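Local coordinates for protein neutral ceramidase (Pseudomonas aeruginosa, PDB 2ZWS) that catalyses hydrolysis of the N-acyl linkage of ceramides to sphingosine and a free fatty acid, and also the reverse synthesis, with zinc as cofactor, at residues A[7-12]-A[43-48]; A[297-302]-A[493-498]; A[301-306]-A[390-395]; A[542-547]-A[634-639]; A[559-564]-A[616-621]. One frame throughout, in Å; residues are numbered along the deposited sequence.

Contact 1: residues A[7-12]-A[43-48]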
# COMPACT_ATOMS: atom_id res chain seq x y z
N PHE A 7 21.22 0.99 10.69
CA PHE A 7 19.82 0.94 10.20
C PHE A 7 18.90 0.41 11.29
O PHE A 7 19.37 -0.25 12.23
CB PHE A 7 19.67 0.10 8.92
CG PHE A 7 20.13 -1.31 9.05
CD1 PHE A 7 19.34 -2.28 9.67
CD2 PHE A 7 21.38 -1.69 8.53
CE1 PHE A 7 19.80 -3.60 9.79
CE2 PHE A 7 21.84 -3.00 8.66
CZ PHE A 7 21.05 -3.94 9.30
N GLY A 8 17.61 0.73 11.17
CA GLY A 8 16.63 0.21 12.11
C GLY A 8 15.43 -0.23 11.33
O GLY A 8 15.01 0.48 10.39
N LEU A 9 14.91 -1.41 11.67
CA LEU A 9 13.77 -1.99 10.94
C LEU A 9 12.62 -2.14 11.88
O LEU A 9 12.76 -2.69 12.96
CB LEU A 9 14.11 -3.37 10.42
CG LEU A 9 15.48 -3.48 9.75
CD1 LEU A 9 15.75 -4.93 9.43
CD2 LEU A 9 15.46 -2.64 8.49
N GLY A 10 11.45 -1.65 11.49
CA GLY A 10 10.26 -1.70 12.35
C GLY A 10 9.01 -2.02 11.55
O GLY A 10 8.95 -1.76 10.34
N LYS A 11 8.02 -2.63 12.18
CA LYS A 11 6.78 -2.96 11.49
C LYS A 11 5.63 -2.72 12.46
O LYS A 11 5.73 -3.03 13.65
CB LYS A 11 6.82 -4.41 11.00
CG LYS A 11 5.63 -4.92 10.28
CD LYS A 11 5.91 -6.33 9.79
CE LYS A 11 4.69 -7.17 9.91
NZ LYS A 11 4.93 -8.58 9.60
N ALA A 12 4.55 -2.13 11.96
CA ALA A 12 3.38 -1.90 12.82
C ALA A 12 2.08 -1.99 12.05
O ALA A 12 2.03 -1.75 10.86
CB ALA A 12 3.46 -0.56 13.51
N ARG A 43 5.97 -0.82 7.18
CA ARG A 43 7.33 -1.37 7.38
C ARG A 43 8.29 -0.21 7.19
O ARG A 43 8.36 0.37 6.09
CB ARG A 43 7.58 -2.48 6.34
CG ARG A 43 6.83 -3.78 6.65
CD ARG A 43 6.99 -4.83 5.54
NE ARG A 43 6.37 -6.11 5.89
CZ ARG A 43 5.10 -6.42 5.65
NH1 ARG A 43 4.32 -5.54 5.03
NH2 ARG A 43 4.60 -7.61 6.01
N ALA A 44 9.00 0.14 8.25
CA ALA A 44 9.86 1.33 8.28
C ALA A 44 11.31 0.96 8.28
O ALA A 44 11.72 0.02 9.01
CB ALA A 44 9.56 2.18 9.51
N PHE A 45 12.09 1.73 7.53
CA PHE A 45 13.53 1.47 7.38
C PHE A 45 14.22 2.79 7.65
O PHE A 45 14.15 3.71 6.84
CB PHE A 45 13.85 1.01 5.95
CG PHE A 45 13.16 -0.27 5.58
CD1 PHE A 45 11.80 -0.27 5.25
CD2 PHE A 45 13.86 -1.49 5.59
CE1 PHE A 45 11.15 -1.46 4.91
CE2 PHE A 45 13.20 -2.69 5.25
CZ PHE A 45 11.86 -2.67 4.90
N VAL A 46 14.83 2.87 8.83
CA VAL A 46 15.60 4.05 9.20
C VAL A 46 17.04 3.80 8.81
O VAL A 46 17.57 2.74 9.16
CB VAL A 46 15.53 4.31 10.75
CG1 VAL A 46 16.40 5.47 11.12
CG2 VAL A 46 14.10 4.60 11.15
N ILE A 47 17.67 4.75 8.12
CA ILE A 47 19.07 4.61 7.74
C ILE A 47 19.84 5.82 8.21
O ILE A 47 19.40 6.95 8.01
CB ILE A 47 19.24 4.49 6.20
CG1 ILE A 47 18.35 3.37 5.64
CG2 ILE A 47 20.72 4.26 5.82
CD1 ILE A 47 18.25 3.41 4.12
N GLU A 48 20.98 5.60 8.83
CA GLU A 48 21.81 6.71 9.30
C GLU A 48 23.22 6.54 8.80
O GLU A 48 23.75 5.43 8.77
CB GLU A 48 21.93 6.72 10.82
CG GLU A 48 20.69 6.85 11.61
CD GLU A 48 20.98 7.36 13.01
OE1 GLU A 48 21.95 6.89 13.67
OE2 GLU A 48 20.22 8.24 13.47
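Strands 5-13 and 41-49 are antiparallel neighbours in the large mixed sheet of the N-terminal, zinc-binding part of the ceramidase, and G8 with V46 and G10 with A44 form the hydrogen-bonded pairs. G8 N donates to V46 O at 2.8 Å, and V46 N returns the bond to G8 O at 2.9 Å. The same reciprocal grip links G10 N to A44 O and A44 N to G10 O. In these two pairs only A44 and V46 carry a side chain, and helix 120-138 packs on both. On the other face L9 and F45 make the apolar contact, L9 CD2 lying 3.5 Å from F45 CD2. K11 and R43, on this same face, run side by side and point the same way: K11 CG is anti to its backbone N (chi1 179°), R43 is extended from CG to NE, and K11 CD comes to 3.9 Å from R43 NE. Their charged ends are close, with K11 NZ 3.7 Å from R43 NH2. E228 joins both, salt-bridging R43 NE through one oxygen and K11 NZ through the other, while D62 pairs with R43 NH1. These carboxylates probably offset the repulsion and favour both staying charged.

Contact 2: residues A[297-302]-A[493-498]. With PLM (palmitic acid), chain G.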
# COMPACT_ATOMS: atom_id res chain seq x y z
N SER A 297 19.01 14.34 0.83
CA SER A 297 17.64 14.33 0.34
C SER A 297 17.18 15.72 -0.04
O SER A 297 17.78 16.75 0.38
CB SER A 297 16.71 13.77 1.42
OG SER A 297 16.73 14.64 2.54
N ARG A 298 16.10 15.76 -0.84
CA ARG A 298 15.40 17.02 -1.12
C ARG A 298 13.91 16.72 -1.14
O ARG A 298 13.49 15.59 -1.40
CB ARG A 298 15.82 17.63 -2.47
CG ARG A 298 17.24 18.14 -2.53
CD ARG A 298 17.51 19.37 -1.65
NE ARG A 298 18.84 19.90 -1.96
CZ ARG A 298 19.98 19.36 -1.52
NH1 ARG A 298 19.96 18.27 -0.75
NH2 ARG A 298 21.14 19.89 -1.86
N PHE A 299 13.12 17.76 -0.87
CA PHE A 299 11.68 17.64 -0.86
C PHE A 299 11.08 19.00 -1.19
O PHE A 299 11.57 20.03 -0.71
CB PHE A 299 11.18 17.24 0.54
CG PHE A 299 9.68 17.27 0.67
CD1 PHE A 299 8.95 16.10 0.49
CD2 PHE A 299 9.00 18.45 0.97
CE1 PHE A 299 7.57 16.11 0.57
CE2 PHE A 299 7.62 18.46 1.07
CZ PHE A 299 6.91 17.30 0.87
N ARG A 300 9.99 18.98 -1.96
CA ARG A 300 9.26 20.18 -2.29
C ARG A 300 7.79 19.86 -2.48
O ARG A 300 7.46 18.95 -3.22
CB ARG A 300 9.79 20.71 -3.64
CG ARG A 300 10.14 22.12 -3.56
CD ARG A 300 9.65 22.89 -4.75
NE ARG A 300 10.11 22.45 -6.06
CZ ARG A 300 9.70 23.05 -7.18
NH1 ARG A 300 8.85 24.06 -7.09
NH2 ARG A 300 10.14 22.65 -8.37
N PHE A 301 6.90 20.63 -1.83
CA PHE A 301 5.51 20.71 -2.30
C PHE A 301 5.45 21.65 -3.51
O PHE A 301 5.91 22.79 -3.44
CB PHE A 301 4.56 21.20 -1.23
CG PHE A 301 4.17 20.15 -0.21
CD1 PHE A 301 3.48 19.00 -0.61
CD2 PHE A 301 4.42 20.34 1.15
CE1 PHE A 301 3.07 18.05 0.32
CE2 PHE A 301 4.04 19.36 2.11
CZ PHE A 301 3.38 18.22 1.69
N VAL A 302 4.86 21.16 -4.59
CA VAL A 302 4.76 21.93 -5.85
C VAL A 302 3.31 22.23 -6.18
O VAL A 302 2.48 21.33 -6.24
CB VAL A 302 5.38 21.14 -7.04
CG1 VAL A 302 5.38 21.98 -8.30
CG2 VAL A 302 6.81 20.72 -6.69
N GLU A 493 13.43 24.93 -4.74
CA GLU A 493 12.60 26.12 -4.51
C GLU A 493 11.65 25.94 -3.32
O GLU A 493 11.30 24.81 -2.96
CB GLU A 493 11.89 26.62 -5.78
CG GLU A 493 11.41 25.60 -6.80
CD GLU A 493 12.50 24.94 -7.64
OE1 GLU A 493 12.53 25.17 -8.88
OE2 GLU A 493 13.31 24.15 -7.08
N THR A 494 11.28 27.05 -2.67
CA THR A 494 10.49 26.98 -1.45
C THR A 494 9.19 26.23 -1.71
O THR A 494 8.57 26.38 -2.76
CB THR A 494 10.15 28.37 -0.89
OG1 THR A 494 9.57 29.16 -1.93
CG2 THR A 494 11.41 29.06 -0.37
N SER A 495 8.80 25.39 -0.75
CA SER A 495 7.55 24.63 -0.87
C SER A 495 6.34 25.53 -0.88
O SER A 495 6.29 26.54 -0.18
CB SER A 495 7.39 23.68 0.30
OG SER A 495 8.08 22.48 0.08
N ALA A 496 5.35 25.16 -1.66
CA ALA A 496 4.02 25.71 -1.52
C ALA A 496 3.32 24.86 -0.47
O ALA A 496 3.96 24.09 0.22
CB ALA A 496 3.29 25.48 -2.85
N ILE A 497 2.06 25.13 -0.18
CA ILE A 497 1.57 25.21 1.17
C ILE A 497 0.51 24.14 0.81
O ILE A 497 -0.30 24.38 -0.09
CB ILE A 497 0.82 26.47 1.60
CG1 ILE A 497 1.81 27.56 1.99
CG2 ILE A 497 -0.05 26.12 2.82
CD1 ILE A 497 2.81 27.14 3.04
N ALA A 498 0.57 22.95 1.41
CA ALA A 498 -0.39 21.90 1.07
C ALA A 498 -1.72 22.24 1.76
O ALA A 498 -1.74 22.46 2.97
CB ALA A 498 0.10 20.55 1.52
C1 PLM G . 21.11 22.04 1.26
O1 PLM G . 21.21 21.25 2.24
O2 PLM G . 21.92 21.93 0.31
C2 PLM G . 20.04 23.10 1.23
C3 PLM G . 18.69 22.46 1.52
C4 PLM G . 17.61 23.53 1.67
C5 PLM G . 17.62 24.26 3.01
C6 PLM G . 16.32 25.05 3.15
C7 PLM G . 16.50 26.50 2.74
C8 PLM G . 15.85 26.81 1.40
C9 PLM G . 15.86 28.31 1.12
CA PLM G . 16.47 28.65 -0.24
CB PLM G . 15.40 28.77 -1.31
CC PLM G . 15.82 28.00 -2.56
CD PLM G . 15.87 28.91 -3.79
CE PLM G . 16.70 28.30 -4.91
CF PLM G . 15.85 27.46 -5.86
CG PLM G . 15.15 28.32 -6.91
O HOH W 1 11.25 23.01 -0.43
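E493 lies against R300 in segment 493-498, part of the long loop between helix 471-488 and strand 526-528, running past strand 295-303, an edge strand of a four-stranded mixed sheet. E493 CG lies over the centre of the R300 guanidinium, with the carboxylate stacked beside it, planes 13° apart; V302 CG2 lies over the other guanidinium face. The salt bridge, R300 NH2 to E493 OE1 at 3.5 Å, is electrostatic: OE1 sits off to one side of the flat group, where no N-H is directed. E493 CB also meets the tail of the bound palmitic acid, 3.8 Å from its atom CG; O2 of the acid lies over one face of the R298 guanidinium, 3.1 Å from R298 NH2. A water spans E493 O and F299 O and comes near S495 OG. S495 turns its hydroxyl to the strand: OG is anti to its carbonyl carbon (chi1 -85°) and accepts F301 N at 2.9 Å. Next, A496 N donates to F301 O at 3.0 Å from above the carbonyl plane, so both backbone polar atoms of F301 are engaged by the loop. A498 then closes on the F301 ring, which also packs on Q68 and L72. A498 CB sits over the ring's centre, 4.0 Å from the centroid, a CH-pi contact, and F299 CZ lies over the opposite face, 3.6 Å above the plane.

Contact 3: residues A[301-306]-A[390-395]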
# COMPACT_ATOMS: atom_id res chain seq x y z
N PHE A 301 6.90 20.63 -1.83
CA PHE A 301 5.51 20.71 -2.30
C PHE A 301 5.45 21.65 -3.51
O PHE A 301 5.91 22.79 -3.44
CB PHE A 301 4.56 21.20 -1.23
CG PHE A 301 4.17 20.15 -0.21
CD1 PHE A 301 3.48 19.00 -0.61
CD2 PHE A 301 4.42 20.34 1.15
CE1 PHE A 301 3.07 18.05 0.32
CE2 PHE A 301 4.04 19.36 2.11
CZ PHE A 301 3.38 18.22 1.69
N VAL A 302 4.86 21.16 -4.59
CA VAL A 302 4.76 21.93 -5.85
C VAL A 302 3.31 22.23 -6.18
O VAL A 302 2.48 21.33 -6.24
CB VAL A 302 5.38 21.14 -7.04
CG1 VAL A 302 5.38 21.98 -8.30
CG2 VAL A 302 6.81 20.72 -6.69
N ASP A 303 3.00 23.51 -6.40
CA ASP A 303 1.67 23.87 -6.87
C ASP A 303 1.55 23.56 -8.38
O ASP A 303 2.26 24.16 -9.23
CB ASP A 303 1.38 25.34 -6.57
CG ASP A 303 -0.07 25.72 -6.87
OD1 ASP A 303 -0.85 24.89 -7.41
OD2 ASP A 303 -0.45 26.87 -6.51
N PHE A 304 0.70 22.58 -8.70
CA PHE A 304 0.53 22.11 -10.09
C PHE A 304 -0.32 23.07 -10.93
O PHE A 304 -0.30 23.00 -12.17
CB PHE A 304 -0.03 20.67 -10.09
CG PHE A 304 1.03 19.61 -10.17
CD1 PHE A 304 2.18 19.69 -9.39
CD2 PHE A 304 0.87 18.52 -11.03
CE1 PHE A 304 3.19 18.72 -9.49
CE2 PHE A 304 1.87 17.56 -11.13
CZ PHE A 304 3.03 17.66 -10.38
N THR A 305 -1.05 23.97 -10.28
CA THR A 305 -1.96 24.88 -10.99
C THR A 305 -1.16 25.86 -11.84
O THR A 305 -0.32 26.61 -11.32
CB THR A 305 -2.90 25.58 -10.00
OG1 THR A 305 -3.69 24.59 -9.31
CG2 THR A 305 -3.85 26.53 -10.74
N ARG A 306 -1.43 25.85 -13.15
CA ARG A 306 -0.68 26.61 -14.17
C ARG A 306 0.84 26.52 -14.05
O ARG A 306 1.58 27.48 -14.26
CB ARG A 306 -1.21 28.05 -14.37
CG ARG A 306 -1.45 28.89 -13.13
CD ARG A 306 -2.42 30.02 -13.44
NE ARG A 306 -3.05 30.57 -12.24
CZ ARG A 306 -4.26 30.23 -11.79
NH1 ARG A 306 -4.73 30.79 -10.69
NH2 ARG A 306 -5.01 29.35 -12.45
N PRO A 390 -6.18 16.55 -5.80
CA PRO A 390 -5.13 17.46 -5.29
C PRO A 390 -4.57 18.45 -6.31
O PRO A 390 -4.64 18.22 -7.51
CB PRO A 390 -4.01 16.52 -4.83
CG PRO A 390 -4.32 15.19 -5.41
CD PRO A 390 -5.78 15.12 -5.73
N THR A 391 -3.99 19.52 -5.79
CA THR A 391 -3.36 20.56 -6.58
C THR A 391 -1.91 20.84 -6.18
O THR A 391 -1.15 21.38 -6.96
CB THR A 391 -4.15 21.87 -6.49
OG1 THR A 391 -4.16 22.34 -5.14
CG2 THR A 391 -5.60 21.66 -6.98
N VAL A 392 -1.55 20.49 -4.93
CA VAL A 392 -0.20 20.77 -4.42
C VAL A 392 0.38 19.41 -4.09
O VAL A 392 -0.18 18.69 -3.26
CB VAL A 392 -0.23 21.68 -3.17
CG1 VAL A 392 1.18 21.77 -2.52
CG2 VAL A 392 -0.83 23.06 -3.50
N LEU A 393 1.47 19.05 -4.76
CA LEU A 393 1.95 17.67 -4.71
C LEU A 393 3.41 17.58 -4.28
O LEU A 393 4.22 18.44 -4.62
CB LEU A 393 1.77 16.99 -6.08
CG LEU A 393 0.29 16.78 -6.50
CD1 LEU A 393 0.26 16.33 -7.91
CD2 LEU A 393 -0.37 15.77 -5.57
N PRO A 394 3.74 16.54 -3.49
CA PRO A 394 5.10 16.38 -3.00
C PRO A 394 5.99 15.73 -4.05
O PRO A 394 5.59 14.75 -4.72
CB PRO A 394 4.92 15.41 -1.81
CG PRO A 394 3.76 14.52 -2.23
CD PRO A 394 2.85 15.45 -3.05
N ILE A 395 7.20 16.29 -4.19
CA ILE A 395 8.24 15.70 -5.01
C ILE A 395 9.43 15.49 -4.05
O ILE A 395 9.80 16.41 -3.30
CB ILE A 395 8.66 16.67 -6.15
CG1 ILE A 395 7.47 17.03 -7.10
CG2 ILE A 395 9.87 16.13 -6.91
CD1 ILE A 395 6.89 15.81 -7.78
O HOH W 2 -3.18 24.91 -5.71
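L393 and F304 meet at about a right angle, the methyl L393 CD1 standing over the centre of the F304 ring at 3.7 Å from the centroid and 8° off the normal, a CH-pi contact. L393 CG, anti to its carbonyl carbon (chi1 -67°), bears that methyl. Y467 and Y475 also meet this ring. F301 and V392 likewise cross at about a right angle, but through F301 CB, 3.7 Å from V392 CG1; the F301 and P394 side chains cross at a slant, with F301 CE1 3.9 Å from P394 CB. V302 CG2 touches I395 CG1 at 3.8 Å. Strands 295-303 and 392-400 are antiparallel partners at one border of a four-stranded mixed sheet, with V302 and L393 on one face and F301, V392, D303 and P394 on the other. V302 and L393 form the hydrogen-bonded pair; P394, with no N-H, stands opposite F301 in a non-hydrogen-bonded pair, which calls for none. At the strand end D303 makes an Asx turn, its OD1 accepting T305 N from above the carboxylate plane. F304 N donates to T391 O at 2.8 Å, nearly in line with the carbonyl. A water donates to D303 OD1 and hydrogen-bonds T391 OG1.

Contact 4: residues A[542-547]-A[634-639]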
# COMPACT_ATOMS: atom_id res chain seq x y z
N VAL A 542 -14.93 -22.84 12.19
CA VAL A 542 -15.71 -22.67 13.40
C VAL A 542 -16.40 -21.31 13.39
O VAL A 542 -16.12 -20.47 12.52
CB VAL A 542 -14.82 -22.79 14.67
CG1 VAL A 542 -14.11 -24.16 14.72
CG2 VAL A 542 -13.82 -21.62 14.76
N ALA A 543 -17.28 -21.06 14.36
CA ALA A 543 -18.02 -19.79 14.34
C ALA A 543 -18.49 -19.44 15.73
O ALA A 543 -18.84 -20.35 16.50
CB ALA A 543 -19.21 -19.84 13.38
N PHE A 544 -18.56 -18.14 16.01
CA PHE A 544 -18.90 -17.59 17.34
C PHE A 544 -19.92 -16.46 17.22
O PHE A 544 -19.92 -15.73 16.23
CB PHE A 544 -17.68 -16.94 17.97
CG PHE A 544 -16.53 -17.87 18.24
CD1 PHE A 544 -16.32 -18.41 19.50
CD2 PHE A 544 -15.64 -18.19 17.20
CE1 PHE A 544 -15.23 -19.23 19.73
CE2 PHE A 544 -14.57 -19.04 17.43
CZ PHE A 544 -14.36 -19.55 18.71
N VAL A 545 -20.77 -16.30 18.25
CA VAL A 545 -21.60 -15.09 18.40
C VAL A 545 -20.63 -13.94 18.67
O VAL A 545 -19.76 -14.06 19.53
CB VAL A 545 -22.55 -15.25 19.62
CG1 VAL A 545 -23.33 -13.99 19.87
CG2 VAL A 545 -23.49 -16.44 19.42
N THR A 546 -20.75 -12.84 17.93
CA THR A 546 -19.77 -11.76 18.06
C THR A 546 -20.41 -10.38 18.13
O THR A 546 -21.64 -10.25 18.21
CB THR A 546 -18.76 -11.79 16.90
OG1 THR A 546 -18.41 -13.14 16.60
CG2 THR A 546 -17.51 -11.04 17.29
N GLY A 547 -19.56 -9.34 18.12
CA GLY A 547 -19.98 -7.96 17.94
C GLY A 547 -19.21 -7.34 16.77
O GLY A 547 -18.23 -7.91 16.26
N GLY A 634 -14.50 -16.09 23.22
CA GLY A 634 -14.92 -17.48 23.39
C GLY A 634 -13.86 -18.42 22.85
O GLY A 634 -13.01 -18.01 22.07
N SER A 635 -13.95 -19.69 23.24
CA SER A 635 -13.01 -20.71 22.78
C SER A 635 -13.77 -21.97 22.38
O SER A 635 -14.74 -22.33 23.05
CB SER A 635 -12.00 -21.05 23.86
OG SER A 635 -11.05 -20.00 24.02
N THR A 636 -13.35 -22.60 21.28
CA THR A 636 -13.95 -23.87 20.86
C THR A 636 -13.46 -25.00 21.75
O THR A 636 -12.49 -24.86 22.50
CB THR A 636 -13.63 -24.26 19.38
OG1 THR A 636 -12.24 -24.60 19.26
CG2 THR A 636 -13.97 -23.14 18.41
N ARG A 637 -14.15 -26.13 21.67
CA ARG A 637 -13.61 -27.36 22.22
C ARG A 637 -12.34 -27.73 21.45
O ARG A 637 -12.12 -27.22 20.34
CB ARG A 637 -14.65 -28.48 22.13
CG ARG A 637 -14.95 -28.92 20.72
CD ARG A 637 -16.09 -29.90 20.71
NE ARG A 637 -16.35 -30.36 19.36
CZ ARG A 637 -17.52 -30.86 18.97
NH1 ARG A 637 -18.53 -30.94 19.82
NH2 ARG A 637 -17.67 -31.26 17.72
N SER A 638 -11.51 -28.59 22.01
CA SER A 638 -10.33 -29.05 21.28
C SER A 638 -10.67 -29.99 20.11
O SER A 638 -11.73 -30.63 20.09
CB SER A 638 -9.33 -29.72 22.22
OG SER A 638 -9.83 -30.98 22.62
N PHE A 639 -9.77 -30.04 19.13
CA PHE A 639 -9.80 -31.01 18.03
C PHE A 639 -8.39 -31.56 17.85
O PHE A 639 -7.42 -30.94 18.32
CB PHE A 639 -10.33 -30.37 16.73
CG PHE A 639 -9.54 -29.18 16.25
CD1 PHE A 639 -9.84 -27.91 16.72
CD2 PHE A 639 -8.50 -29.33 15.33
CE1 PHE A 639 -9.11 -26.81 16.30
CE2 PHE A 639 -7.76 -28.21 14.89
CZ PHE A 639 -8.08 -26.96 15.37
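T636 is the apolar centre of this contact, its methyl CG2 meeting both V542 and F544. V542 and T636 approach tip to tip, with V542 CG1 3.8 Å from T636 CG2. F544 crosses T636 at about a right angle, and its ring atom CZ comes to 3.6 Å from the same methyl. With chi1 at 69°, T636 OG1 lies between its backbone N and carbonyl carbon, while CG2 is anti to the carbonyl carbon and faces these two residues.

Ring-to-backbone contacts form the second group. F544 CE1 lies 3.4 Å from G634 O, and S635 N stands at the edge of the ring, near its plane, 3.8 Å from F544 CE1. G634 has no side chain, and the ring closes directly on its carbonyl.

The polar group of T636 is used within its own neighbourhood: OG1 donates to R637 O at 2.8 Å and also hydrogen-bonds I615 N on strand 611-622.

Residues 634-639 belong to the region required for correct folding and localization. Strand 539-545 lies in a six-stranded sheet and strand 629-642 in a five-stranded one; apolar side chains meeting between two sheets are characteristic of a beta-sandwich, here that of the C-terminal part.

Contact 5: residues A[559-564]-A[616-621]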
# COMPACT_ATOMS: atom_id res chain seq x y z
N PHE A 559 -8.29 -11.01 16.10
CA PHE A 559 -9.65 -11.53 16.27
C PHE A 559 -9.68 -13.02 16.53
O PHE A 559 -10.75 -13.58 16.84
CB PHE A 559 -10.50 -11.20 15.03
CG PHE A 559 -10.85 -9.74 14.92
CD1 PHE A 559 -11.89 -9.20 15.69
CD2 PHE A 559 -10.12 -8.89 14.08
CE1 PHE A 559 -12.21 -7.86 15.61
CE2 PHE A 559 -10.44 -7.53 13.99
CZ PHE A 559 -11.49 -7.01 14.78
N LEU A 560 -8.54 -13.69 16.38
CA LEU A 560 -8.51 -15.14 16.47
C LEU A 560 -7.12 -15.64 16.82
O LEU A 560 -6.11 -15.04 16.48
CB LEU A 560 -8.97 -15.79 15.16
CG LEU A 560 -8.01 -15.75 13.96
CD1 LEU A 560 -7.09 -17.00 13.90
CD2 LEU A 560 -8.76 -15.52 12.65
N GLU A 561 -7.11 -16.79 17.47
CA GLU A 561 -5.87 -17.50 17.76
C GLU A 561 -6.14 -18.97 17.51
O GLU A 561 -7.20 -19.47 17.90
CB GLU A 561 -5.47 -17.27 19.23
CG GLU A 561 -4.81 -15.91 19.48
CD GLU A 561 -4.57 -15.60 20.96
OE1 GLU A 561 -5.06 -16.35 21.85
OE2 GLU A 561 -3.91 -14.57 21.23
N VAL A 562 -5.20 -19.65 16.86
CA VAL A 562 -5.15 -21.12 16.82
C VAL A 562 -4.16 -21.51 17.90
O VAL A 562 -2.99 -21.08 17.84
CB VAL A 562 -4.69 -21.68 15.47
CG1 VAL A 562 -4.77 -23.19 15.49
CG2 VAL A 562 -5.58 -21.16 14.36
N VAL A 563 -4.63 -22.32 18.85
CA VAL A 563 -3.87 -22.64 20.05
C VAL A 563 -3.54 -24.13 20.10
O VAL A 563 -4.44 -24.97 20.00
CB VAL A 563 -4.62 -22.20 21.33
CG1 VAL A 563 -3.77 -22.49 22.58
CG2 VAL A 563 -4.98 -20.72 21.29
N ASN A 564 -2.24 -24.42 20.25
CA ASN A 564 -1.70 -25.77 20.39
C ASN A 564 -1.61 -26.11 21.88
O ASN A 564 -1.00 -25.35 22.65
CB ASN A 564 -0.31 -25.81 19.72
CG ASN A 564 0.35 -27.19 19.74
OD1 ASN A 564 -0.30 -28.22 19.94
ND2 ASN A 564 1.65 -27.22 19.48
N ARG A 616 -9.55 -19.74 19.58
CA ARG A 616 -10.08 -18.69 20.42
C ARG A 616 -10.47 -17.47 19.57
O ARG A 616 -9.74 -17.07 18.64
CB ARG A 616 -9.05 -18.30 21.48
CG ARG A 616 -9.51 -17.31 22.50
CD ARG A 616 -8.60 -17.30 23.72
NE ARG A 616 -9.01 -16.26 24.66
CZ ARG A 616 -8.44 -16.05 25.83
NH1 ARG A 616 -8.88 -15.07 26.61
NH2 ARG A 616 -7.41 -16.79 26.21
N HIS A 617 -11.61 -16.87 19.90
CA HIS A 617 -12.07 -15.65 19.27
C HIS A 617 -12.06 -14.48 20.25
O HIS A 617 -12.45 -14.63 21.40
CB HIS A 617 -13.49 -15.84 18.68
CG HIS A 617 -14.15 -14.57 18.25
ND1 HIS A 617 -13.58 -13.69 17.34
CD2 HIS A 617 -15.38 -14.06 18.55
CE1 HIS A 617 -14.42 -12.68 17.14
NE2 HIS A 617 -15.50 -12.88 17.87
N TYR A 618 -11.58 -13.33 19.79
CA TYR A 618 -11.65 -12.07 20.53
C TYR A 618 -12.42 -11.06 19.69
O TYR A 618 -12.14 -10.94 18.50
CB TYR A 618 -10.25 -11.51 20.76
CG TYR A 618 -9.28 -12.39 21.49
CD1 TYR A 618 -9.05 -12.20 22.85
CD2 TYR A 618 -8.55 -13.38 20.84
CE1 TYR A 618 -8.13 -12.98 23.53
CE2 TYR A 618 -7.63 -14.17 21.51
CZ TYR A 618 -7.44 -13.96 22.87
OH TYR A 618 -6.51 -14.72 23.57
N GLY A 619 -13.37 -10.34 20.30
CA GLY A 619 -14.14 -9.31 19.61
C GLY A 619 -14.57 -8.22 20.58
O GLY A 619 -14.11 -8.19 21.73
N ASN A 620 -15.45 -7.33 20.14
CA ASN A 620 -15.92 -6.22 20.96
C ASN A 620 -17.37 -5.94 20.62
O ASN A 620 -17.77 -6.05 19.46
CB ASN A 620 -15.06 -4.95 20.74
CG ASN A 620 -13.59 -5.19 21.07
OD1 ASN A 620 -12.86 -5.73 20.24
ND2 ASN A 620 -13.16 -4.81 22.29
N ALA A 621 -18.15 -5.60 21.64
CA ALA A 621 -19.57 -5.33 21.45
C ALA A 621 -19.99 -3.97 22.02
O ALA A 621 -19.43 -3.52 23.01
CB ALA A 621 -20.40 -6.44 22.09
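The Y618 ring presents its edge to E561, with OE1 lying in the ring plane and the carboxylate turned 76° to the ring. Y618 OH donates to E561 OE1 at 2.8 Å, reaching it from above the carboxylate plane. The same OH stands 3.0 Å above one face of the R616 guanidinium, displaced from its centre, without a hydrogen bond; R616 NE lies 4.8 Å from E561 OE1, where the opposite charges may still attract. The H617 ring has G619 N over one face and F559 O at its edge; it also meets the F544 ring on the facing sheet. H617 CG is anti to its backbone N (chi1 168°), and ND1 donates to F559 O at 2.9 Å, in the carbonyl plane. Y618 N grips the same oxygen at 3.1 Å, from 63° above that plane. The F559 ring stacks on Y586, and its CD1 comes to 3.3 Å from Y618 O. Reciprocal bonds complete the pairing, E561 N to R616 O and R616 N to E561 O, both at 2.9 Å. F559 N in turn hydrogen-bonds D579, a magnesium ligand, and may help to position that carboxylate. The antiparallel pair 560-566 with 611-622 is a central part of the five-stranded sheet of the C-terminal beta-sandwich, beside the magnesium site.

In the fold
Contacts 2 and 3 share F301 and V302 on strand 295-303, their centres 9 Å apart; R300 O and I395 N, 2.8 Å apart, probably hydrogen-bond between them. F301 neighbours Q68, an inferred substrate-binding residue. Contact 1, with its centre 24 Å from that of contact 2, lies in another sheet of the same N-terminal part, R43 near N60, which is likewise inferred to bind substrate. Contacts 4 and 5 both lie in the C-terminal sandwich, centres 8 Å apart; G634 O and H617 N, 2.8 Å apart, probably hydrogen-bond there. About 46 Å separates the centres of contacts 2 and 5. Magnesium, bound by H37, D579, D581 and T584, joins the two parts beside contact 5.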